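Local coordinates for VC0179-like protein (Escherichia coli, PDB 4XJ6) that probably joins GTP and ATP into cyclic GMP-AMP, as a bacterial homologue of cyclic GMP-AMP synthase with a magnesium-dependent nucleotidyltransferase active site, at residues A[63-68]-A[84-89]; A[162-165]-A[170-173]; A[261-266]-A[299-304]. All coordinates share one frame; numbering follows the deposited sequence.

Overall arrangement
Three contacts follow one another along the chain, neither nested nor crossed, and none touches another. Contact 1 comes first: it closes a loop of 15 residues between its segments, six of them still helical, and joins helix 62-69 to helix 79-90, far out from the centre of the chain. Contact 2 closes a much tighter turn of four residues, joining the C-terminal part of helix 149-166 to strand 170-174 of the mixed sheet in the nucleotidyltransferase domain; its centre lies about 22 Å from that of contact 1. Contact 3, on the opposite side of the chain's centre from both, spans 32 mostly helical residues and brings helix 257-271 against helix 297-310 beside bound nucleotide. Helix 24-57 touches both contact 1 and contact 2.

Contact 1. Residues A[63-68]-A[84-89]; sequences ESVRLK and DLARLI
Ala-86 meets Val-65 and Arg-66 where helix 79-90 passes close to helix 62-69, and the pair illustrates how a small residue lets two helices come near. The CA atoms of Arg-66 and Ala-86 are 5.1 Å apart. One residue earlier on the second helix, Leu-85 turns instead to Leu-155 of helix 149-166. At Ala-86 itself the methyl group points at the first helix and rests on the root of the arginine, with Ala-86 CB 3.9 Å from Arg-66 CB. Val-65 sends one branch to the same residue: CG1, anti to its own backbone N (chi1 170°), lies 3.5 Å from Ala-86 O and 4.0 Å from Ala-86 CB. The arginine leaves the interface by an extended chain, and its guanidinium is paired through NH1 with Glu-70. Further along, Arg-87 bridges back to its own helix, NH2 standing 3.4 Å from Asp-84 OD1, and is also paired with Glu-80. Ile-89 faces the first helix a turn later but packs on Leu-69 there and on Val-55 of helix 24-57, the long helix that Val-65 also touches. No hydrogen bond crosses between 63-68 and 84-89, which implies that this close approach rests on aliphatic packing, while the arginine charges are met by carboxylates beside it.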
loop_
_atom_site.group_PDB
_atom_site.type_symbol
_atom_site.label_atom_id
_atom_site.label_comp_id
_atom_site.label_asym_id
_atom_site.label_seq_id
_atom_site.Cartn_x
_atom_site.Cartn_y
_atom_site.Cartn_z
ATOM N N GLU A 63 -14.769 34.594 -9.008
ATOM C CA GLU A 63 -14.736 35.037 -7.620
ATOM C C GLU A 63 -15.851 34.391 -6.809
ATOM O O GLU A 63 -15.632 33.967 -5.678
ATOM C CB GLU A 63 -14.837 36.564 -7.543
ATOM C CG GLU A 63 -15.044 37.122 -6.136
ATOM C CD GLU A 63 -13.799 37.059 -5.261
ATOM O OE1 GLU A 63 -12.814 36.389 -5.642
ATOM O OE2 GLU A 63 -13.807 37.690 -4.183
ATOM N N SER A 64 -17.043 34.313 -7.395
ATOM C CA SER A 64 -18.182 33.682 -6.735
ATOM C C SER A 64 -17.910 32.199 -6.485
ATOM O O SER A 64 -18.359 31.636 -5.486
ATOM C CB SER A 64 -19.454 33.857 -7.568
ATOM O OG SER A 64 -19.899 35.204 -7.546
ATOM N N VAL A 65 -17.163 31.579 -7.396
ATOM C CA VAL A 65 -16.767 30.182 -7.252
ATOM C C VAL A 65 -15.820 29.999 -6.068
ATOM O O VAL A 65 -16.015 29.109 -5.241
ATOM C CB VAL A 65 -16.087 29.650 -8.530
ATOM C CG1 VAL A 65 -15.464 28.282 -8.280
ATOM C CG2 VAL A 65 -17.086 29.584 -9.673
ATOM N N ARG A 66 -14.799 30.848 -5.996
ATOM C CA ARG A 66 -13.798 30.761 -4.938
ATOM C C ARG A 66 -14.421 30.990 -3.564
ATOM O O ARG A 66 -14.067 30.318 -2.592
ATOM C CB ARG A 66 -12.679 31.775 -5.172
ATOM C CG ARG A 66 -11.421 31.505 -4.356
ATOM C CD ARG A 66 -10.409 32.638 -4.488
ATOM N NE ARG A 66 -9.063 32.204 -4.119
ATOM C CZ ARG A 66 -8.548 32.295 -2.897
ATOM N NH1 ARG A 66 -9.262 32.808 -1.907
ATOM N NH2 ARG A 66 -7.313 31.871 -2.665
ATOM N N LEU A 67 -15.348 31.940 -3.493
ATOM C CA LEU A 67 -16.004 32.289 -2.240
ATOM C C LEU A 67 -16.926 31.171 -1.764
ATOM O O LEU A 67 -17.075 30.953 -0.562
ATOM C CB LEU A 67 -16.787 33.595 -2.394
ATOM C CG LEU A 67 -15.953 34.845 -2.686
ATOM C CD1 LEU A 67 -16.849 36.049 -2.928
ATOM C CD2 LEU A 67 -14.976 35.113 -1.552
ATOM N N LYS A 68 -17.547 30.470 -2.707
ATOM C CA LYS A 68 -18.364 29.306 -2.378
ATOM C C LYS A 68 -17.502 28.165 -1.852
ATOM O O LYS A 68 -17.855 27.503 -0.875
ATOM C CB LYS A 68 -19.156 28.837 -3.599
ATOM C CG LYS A 68 -20.421 29.630 -3.863
ATOM C CD LYS A 68 -21.149 29.106 -5.090
ATOM C CE LYS A 68 -22.462 29.840 -5.312
ATOM N NZ LYS A 68 -23.459 29.533 -4.251
ATOM N N ASP A 84 -6.666 27.703 -7.417
ATOM C CA ASP A 84 -6.464 26.750 -8.501
ATOM C C ASP A 84 -7.698 25.877 -8.701
ATOM O O ASP A 84 -8.170 25.705 -9.826
ATOM C CB ASP A 84 -5.240 25.878 -8.224
ATOM C CG ASP A 84 -4.787 25.108 -9.447
ATOM O OD1 ASP A 84 -5.231 25.444 -10.568
ATOM O OD2 ASP A 84 -3.973 24.174 -9.289
ATOM N N LEU A 85 -8.216 25.333 -7.602
ATOM C CA LEU A 85 -9.414 24.501 -7.646
ATOM C C LEU A 85 -10.616 25.309 -8.119
ATOM O O LEU A 85 -11.491 24.790 -8.812
ATOM C CB LEU A 85 -9.698 23.888 -6.273
ATOM C CG LEU A 85 -10.861 22.895 -6.231
ATOM C CD1 LEU A 85 -10.643 21.767 -7.235
ATOM C CD2 LEU A 85 -11.050 22.345 -4.824
ATOM N N ALA A 86 -10.645 26.582 -7.736
ATOM C CA ALA A 86 -11.692 27.495 -8.180
ATOM C C ALA A 86 -11.664 27.627 -9.695
ATOM O O ALA A 86 -12.699 27.548 -10.354
ATOM C CB ALA A 86 -11.532 28.858 -7.521
ATOM N N ARG A 87 -10.466 27.818 -10.240
ATOM C CA ARG A 87 -10.288 27.933 -11.681
ATOM C C ARG A 87 -10.697 26.654 -12.403
ATOM O O ARG A 87 -11.453 26.698 -13.371
ATOM C CB ARG A 87 -8.838 28.277 -12.018
ATOM C CG ARG A 87 -8.433 29.686 -11.629
ATOM C CD ARG A 87 -7.098 30.066 -12.242
ATOM N NE ARG A 87 -6.005 29.239 -11.742
ATOM C CZ ARG A 87 -5.282 29.533 -10.666
ATOM N NH1 ARG A 87 -5.544 30.633 -9.973
ATOM N NH2 ARG A 87 -4.301 28.730 -10.278
ATOM N N LEU A 88 -10.192 25.521 -11.921
ATOM C CA LEU A 88 -10.469 24.221 -12.526
ATOM C C LEU A 88 -11.961 23.913 -12.598
ATOM O O LEU A 88 -12.454 23.450 -13.625
ATOM C CB LEU A 88 -9.757 23.114 -11.748
ATOM C CG LEU A 88 -8.232 23.118 -11.826
ATOM C CD1 LEU A 88 -7.643 22.135 -10.828
ATOM C CD2 LEU A 88 -7.779 22.793 -13.240
ATOM N N ILE A 89 -12.673 24.162 -11.505
ATOM C CA ILE A 89 -14.115 23.941 -11.463
ATOM C C ILE A 89 -14.824 24.950 -12.365
ATOM O O ILE A 89 -15.826 24.636 -13.009
ATOM C CB ILE A 89 -14.657 24.040 -10.020
ATOM C CG1 ILE A 89 -14.143 22.871 -9.180
ATOM C CG2 ILE A 89 -16.182 24.062 -9.994
ATOM C CD1 ILE A 89 -14.594 22.924 -7.739
#

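Contact 2. Residues A[162-165]-A[170-173]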
loop_
_atom_site.group_PDB
_atom_site.type_symbol
_atom_site.label_atom_id
_atom_site.label_comp_id
_atom_site.label_asym_id
_atom_site.label_seq_id
_atom_site.Cartn_x
_atom_site.Cartn_y
_atom_site.Cartn_z
ATOM N N SER A 162 -8.345 18.496 5.480
ATOM C CA SER A 162 -9.452 18.872 6.352
ATOM C C SER A 162 -9.460 17.990 7.594
ATOM O O SER A 162 -9.805 18.439 8.684
ATOM C CB SER A 162 -10.788 18.765 5.614
ATOM O OG SER A 162 -11.145 17.409 5.395
ATOM N N LEU A 163 -9.082 16.728 7.412
ATOM C CA LEU A 163 -8.958 15.790 8.519
ATOM C C LEU A 163 -7.765 16.163 9.396
ATOM O O LEU A 163 -7.830 16.070 10.625
ATOM C CB LEU A 163 -8.812 14.358 8.002
ATOM C CG LEU A 163 -10.044 13.764 7.322
ATOM C CD1 LEU A 163 -9.751 12.364 6.808
ATOM C CD2 LEU A 163 -11.214 13.746 8.289
ATOM N N GLU A 164 -6.680 16.586 8.751
ATOM C CA GLU A 164 -5.487 17.047 9.448
ATOM C C GLU A 164 -5.788 18.251 10.333
ATOM O O GLU A 164 -5.427 18.281 11.509
ATOM C CB GLU A 164 -4.393 17.404 8.441
ATOM C CG GLU A 164 -3.205 18.129 9.047
ATOM C CD GLU A 164 -2.156 18.499 8.018
ATOM O OE1 GLU A 164 -2.419 19.387 7.180
ATOM O OE2 GLU A 164 -1.065 17.895 8.049
ATOM N N ALA A 165 -6.459 19.237 9.753
ATOM C CA ALA A 165 -6.739 20.494 10.439
ATOM C C ALA A 165 -7.714 20.320 11.599
ATOM O O ALA A 165 -7.613 21.010 12.613
ATOM C CB ALA A 165 -7.281 21.513 9.455
ATOM N N TRP A 170 -3.457 13.739 13.401
ATOM C CA TRP A 170 -3.710 13.479 11.990
ATOM C C TRP A 170 -2.848 14.401 11.131
ATOM O O TRP A 170 -3.042 15.618 11.132
ATOM C CB TRP A 170 -5.194 13.668 11.662
ATOM C CG TRP A 170 -6.099 12.657 12.315
ATOM C CD1 TRP A 170 -6.165 12.350 13.644
ATOM C CD2 TRP A 170 -7.080 11.837 11.667
ATOM N NE1 TRP A 170 -7.116 11.386 13.861
ATOM C CE2 TRP A 170 -7.693 11.054 12.664
ATOM C CE3 TRP A 170 -7.494 11.687 10.340
ATOM C CZ2 TRP A 170 -8.698 10.135 12.378
ATOM C CZ3 TRP A 170 -8.492 10.773 10.057
ATOM C CH2 TRP A 170 -9.083 10.008 11.073
ATOM N N VAL A 171 -1.895 13.822 10.406
ATOM C CA VAL A 171 -0.954 14.609 9.612
ATOM C C VAL A 171 -0.955 14.207 8.138
ATOM O O VAL A 171 -0.795 13.033 7.804
ATOM C CB VAL A 171 0.482 14.482 10.163
ATOM C CG1 VAL A 171 1.479 15.140 9.219
ATOM C CG2 VAL A 171 0.574 15.089 11.555
ATOM N N PHE A 172 -1.128 15.193 7.264
ATOM C CA PHE A 172 -1.141 14.957 5.827
ATOM C C PHE A 172 0.272 14.848 5.258
ATOM O O PHE A 172 1.164 15.611 5.633
ATOM C CB PHE A 172 -1.909 16.074 5.116
ATOM C CG PHE A 172 -1.819 16.010 3.615
ATOM C CD1 PHE A 172 -2.536 15.063 2.906
ATOM C CD2 PHE A 172 -1.021 16.900 2.916
ATOM C CE1 PHE A 172 -2.457 14.998 1.530
ATOM C CE2 PHE A 172 -0.937 16.844 1.538
ATOM C CZ PHE A 172 -1.657 15.890 0.843
ATOM N N GLU A 173 0.472 13.890 4.357
ATOM C CA GLU A 173 1.747 13.730 3.663
ATOM C C GLU A 173 1.508 13.432 2.187
ATOM O O GLU A 173 0.691 12.577 1.846
ATOM C CB GLU A 173 2.582 12.612 4.295
ATOM C CG GLU A 173 3.947 12.427 3.649
ATOM C CD GLU A 173 4.691 11.207 4.163
ATOM O OE1 GLU A 173 4.131 10.473 5.002
ATOM O OE2 GLU A 173 5.839 10.980 3.724
#
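Leu-163, near the C-terminal end of helix 149-166, lies against the indole of Trp-170 at the start of the strand that follows. Its CB is 3.8 Å from Trp-170 CE3, and CD1 reaches Trp-170 CZ3 at the same distance, so the leucine runs along the six-membered side of the ring system at a slant. The main chain joins in, for Leu-163 O stands 3.7 Å from Trp-170 CB. Trp-170 CG is turned away from its own carbonyl carbon (chi1 -67°), which carries the indole toward the leucine; Ile-36 of helix 24-57 touches both residues, and Ile-181 and Ile-183 of the next strand pack on the tryptophan.

This is a helix-turn-strand junction in the nucleotidyltransferase domain: the chain leaves the helix, reverses within a few residues, and enters the mixed sheet as strand 170-174, which pairs antiparallel with 179-183. Val-171 and Glu-173 make the backbone bonds to that neighbour, through Lys-182 and Arg-180, whereas the N-H of the intervening Phe-172 is turned to the helix.

Glu-164 takes up that N-H. Its side chain is extended, with CG anti to the backbone N (chi1 169°), and runs past the oxygen end of the Trp-170 carbonyl, Glu-164 CG being 3.3 Å from Trp-170 O; Glu-164 CA makes a CA-H...O contact with the same oxygen. At the end of this side chain Glu-164 OE2 accepts from Phe-172 N at 2.8 Å. The bond is nearly straight, 166° at the hydrogen, yet the donor stands above the carboxylate plane. Phe-172 CB is 3.6 Å from Glu-164 OE2, while the phenyl ring, nearly perpendicular to the carboxylate, packs back on Asp-157, Leu-160 and Lys-161 of the helix.

Contact 3. Residues A[261-266]-A[299-304]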
loop_
_atom_site.group_PDB
_atom_site.type_symbol
_atom_site.label_atom_id
_atom_site.label_comp_id
_atom_site.label_asym_id
_atom_site.label_seq_id
_atom_site.Cartn_x
_atom_site.Cartn_y
_atom_site.Cartn_z
ATOM N N GLU A 261 -3.711 -7.798 -7.188
ATOM C CA GLU A 261 -4.595 -8.525 -6.286
ATOM C C GLU A 261 -4.956 -9.894 -6.860
ATOM O O GLU A 261 -4.841 -10.912 -6.172
ATOM C CB GLU A 261 -5.865 -7.717 -6.012
ATOM C CG GLU A 261 -6.902 -8.466 -5.193
ATOM C CD GLU A 261 -8.113 -7.615 -4.856
ATOM O OE1 GLU A 261 -8.114 -6.407 -5.181
ATOM O OE2 GLU A 261 -9.066 -8.162 -4.263
ATOM N N ASP A 262 -5.382 -9.907 -8.121
ATOM C CA ASP A 262 -5.729 -11.149 -8.804
ATOM C C ASP A 262 -4.529 -12.076 -8.919
ATOM O O ASP A 262 -4.653 -13.282 -8.733
ATOM C CB ASP A 262 -6.290 -10.867 -10.199
ATOM C CG ASP A 262 -7.668 -10.243 -10.159
ATOM O OD1 ASP A 262 -8.317 -10.305 -9.095
ATOM O OD2 ASP A 262 -8.099 -9.697 -11.197
ATOM N N TRP A 263 -3.369 -11.505 -9.226
ATOM C CA TRP A 263 -2.152 -12.289 -9.381
ATOM C C TRP A 263 -1.728 -12.957 -8.080
ATOM O O TRP A 263 -1.321 -14.120 -8.075
ATOM C CB TRP A 263 -1.015 -11.410 -9.898
ATOM C CG TRP A 263 0.342 -11.960 -9.596
ATOM C CD1 TRP A 263 1.023 -12.898 -10.310
ATOM C CD2 TRP A 263 1.186 -11.599 -8.497
ATOM N NE1 TRP A 263 2.241 -13.144 -9.726
ATOM C CE2 TRP A 263 2.365 -12.359 -8.610
ATOM C CE3 TRP A 263 1.061 -10.705 -7.429
ATOM C CZ2 TRP A 263 3.411 -12.253 -7.699
ATOM C CZ3 TRP A 263 2.101 -10.602 -6.524
ATOM C CH2 TRP A 263 3.261 -11.373 -6.664
ATOM N N PHE A 264 -1.820 -12.219 -6.977
ATOM C CA PHE A 264 -1.394 -12.738 -5.683
ATOM C C PHE A 264 -2.363 -13.789 -5.158
ATOM O O PHE A 264 -1.941 -14.810 -4.616
ATOM C CB PHE A 264 -1.240 -11.611 -4.659
ATOM C CG PHE A 264 -0.726 -12.079 -3.330
ATOM C CD1 PHE A 264 0.501 -12.711 -3.241
ATOM C CD2 PHE A 264 -1.469 -11.896 -2.173
ATOM C CE1 PHE A 264 0.980 -13.150 -2.025
ATOM C CE2 PHE A 264 -0.990 -12.335 -0.953
ATOM C CZ PHE A 264 0.238 -12.963 -0.884
ATOM N N ASN A 265 -3.660 -13.538 -5.317
ATOM C CA ASN A 265 -4.677 -14.492 -4.889
ATOM C C ASN A 265 -4.570 -15.797 -5.668
ATOM O O ASN A 265 -4.713 -16.879 -5.102
ATOM C CB ASN A 265 -6.076 -13.890 -5.038
ATOM C CG ASN A 265 -6.402 -12.896 -3.937
ATOM O OD1 ASN A 265 -6.004 -13.080 -2.786
ATOM N ND2 ASN A 265 -7.123 -11.837 -4.284
ATOM N N GLU A 266 -4.300 -15.689 -6.965
ATOM C CA GLU A 266 -4.106 -16.866 -7.804
ATOM C C GLU A 266 -2.844 -17.616 -7.390
ATOM O O GLU A 266 -2.792 -18.844 -7.449
ATOM C CB GLU A 266 -4.021 -16.471 -9.279
ATOM C CG GLU A 266 -3.929 -17.651 -10.235
ATOM C CD GLU A 266 -5.205 -18.469 -10.274
ATOM O OE1 GLU A 266 -6.284 -17.904 -9.993
ATOM O OE2 GLU A 266 -5.129 -19.676 -10.583
ATOM N N SER A 299 7.692 -6.256 -4.289
ATOM C CA SER A 299 8.882 -6.899 -4.828
ATOM C C SER A 299 9.222 -8.138 -4.011
ATOM O O SER A 299 9.695 -9.140 -4.548
ATOM C CB SER A 299 10.064 -5.937 -4.837
ATOM O OG SER A 299 10.564 -5.748 -3.530
ATOM N N LEU A 300 8.982 -8.055 -2.707
ATOM C CA LEU A 300 9.177 -9.191 -1.815
ATOM C C LEU A 300 8.215 -10.318 -2.159
ATOM O O LEU A 300 8.607 -11.481 -2.239
ATOM C CB LEU A 300 8.988 -8.773 -0.357
ATOM C CG LEU A 300 10.134 -8.010 0.307
ATOM C CD1 LEU A 300 9.805 -7.712 1.764
ATOM C CD2 LEU A 300 11.426 -8.800 0.194
ATOM N N MET A 301 6.950 -9.960 -2.354
ATOM C CA MET A 301 5.920 -10.927 -2.715
ATOM C C MET A 301 6.238 -11.616 -4.040
ATOM O O MET A 301 6.134 -12.836 -4.153
ATOM C CB MET A 301 4.552 -10.248 -2.801
ATOM C CG MET A 301 4.013 -9.761 -1.466
ATOM S SD MET A 301 2.731 -8.507 -1.640
ATOM C CE MET A 301 1.367 -9.476 -2.280
ATOM N N THR A 302 6.633 -10.827 -5.035
ATOM C CA THR A 302 6.917 -11.350 -6.369
ATOM C C THR A 302 8.132 -12.270 -6.367
ATOM O O THR A 302 8.161 -13.276 -7.072
ATOM C CB THR A 302 7.156 -10.212 -7.379
ATOM O OG1 THR A 302 6.085 -9.262 -7.294
ATOM C CG2 THR A 302 7.237 -10.761 -8.799
ATOM N N ALA A 303 9.135 -11.918 -5.573
ATOM C CA ALA A 303 10.337 -12.735 -5.473
ATOM C C ALA A 303 10.022 -14.077 -4.819
ATOM O O ALA A 303 10.531 -15.115 -5.239
ATOM C CB ALA A 303 11.416 -12.007 -4.691
ATOM N N VAL A 304 9.169 -14.048 -3.800
ATOM C CA VAL A 304 8.828 -15.249 -3.044
ATOM C C VAL A 304 8.031 -16.238 -3.892
ATOM O O VAL A 304 8.320 -17.437 -3.889
ATOM C CB VAL A 304 8.032 -14.902 -1.768
ATOM C CG1 VAL A 304 7.380 -16.145 -1.172
ATOM C CG2 VAL A 304 8.943 -14.226 -0.746
#
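A buried, largely apolar packing of two helices, 257-271 and 297-310, sits beside the nucleotide-binding region, with the side chain of Met-301 about 4 Å from a bound 3'-deoxy-GTP. Two aromatic residues of the first helix carry it. The methyl of Met-301 lies squarely over the face of Phe-264: Met-301 CE is 3.5 Å from Phe-264 CD1 and, only 11° off the ring normal, sits above the ring centre. A bend at the last torsion (chi3 71°) turns the methyl onto the ring and leaves Met-301 SD behind it, 5.0 Å from the centroid of the Phe-264 ring.

The pair thus combines a CH-pi contact with a Met-aromatic one, while Tyr-115 meets the phenylalanine edge-to-face and also touches the methionine. The axes of the two segments come no closer than 11.5 Å and are inclined at 39°, a separation bridged by these long side chains.

Trp-263 fills the neighbouring position, presenting the rim of its six-membered ring to the second helix. The backbone carbon of Met-301 lies near the indole plane at that edge, and Trp-263 CH2 is 3.6 Å from Thr-302 OG1, a hydroxyl already hydrogen-bonded to Ile-298 O. Pro-340 touches both the tryptophan and the threonine.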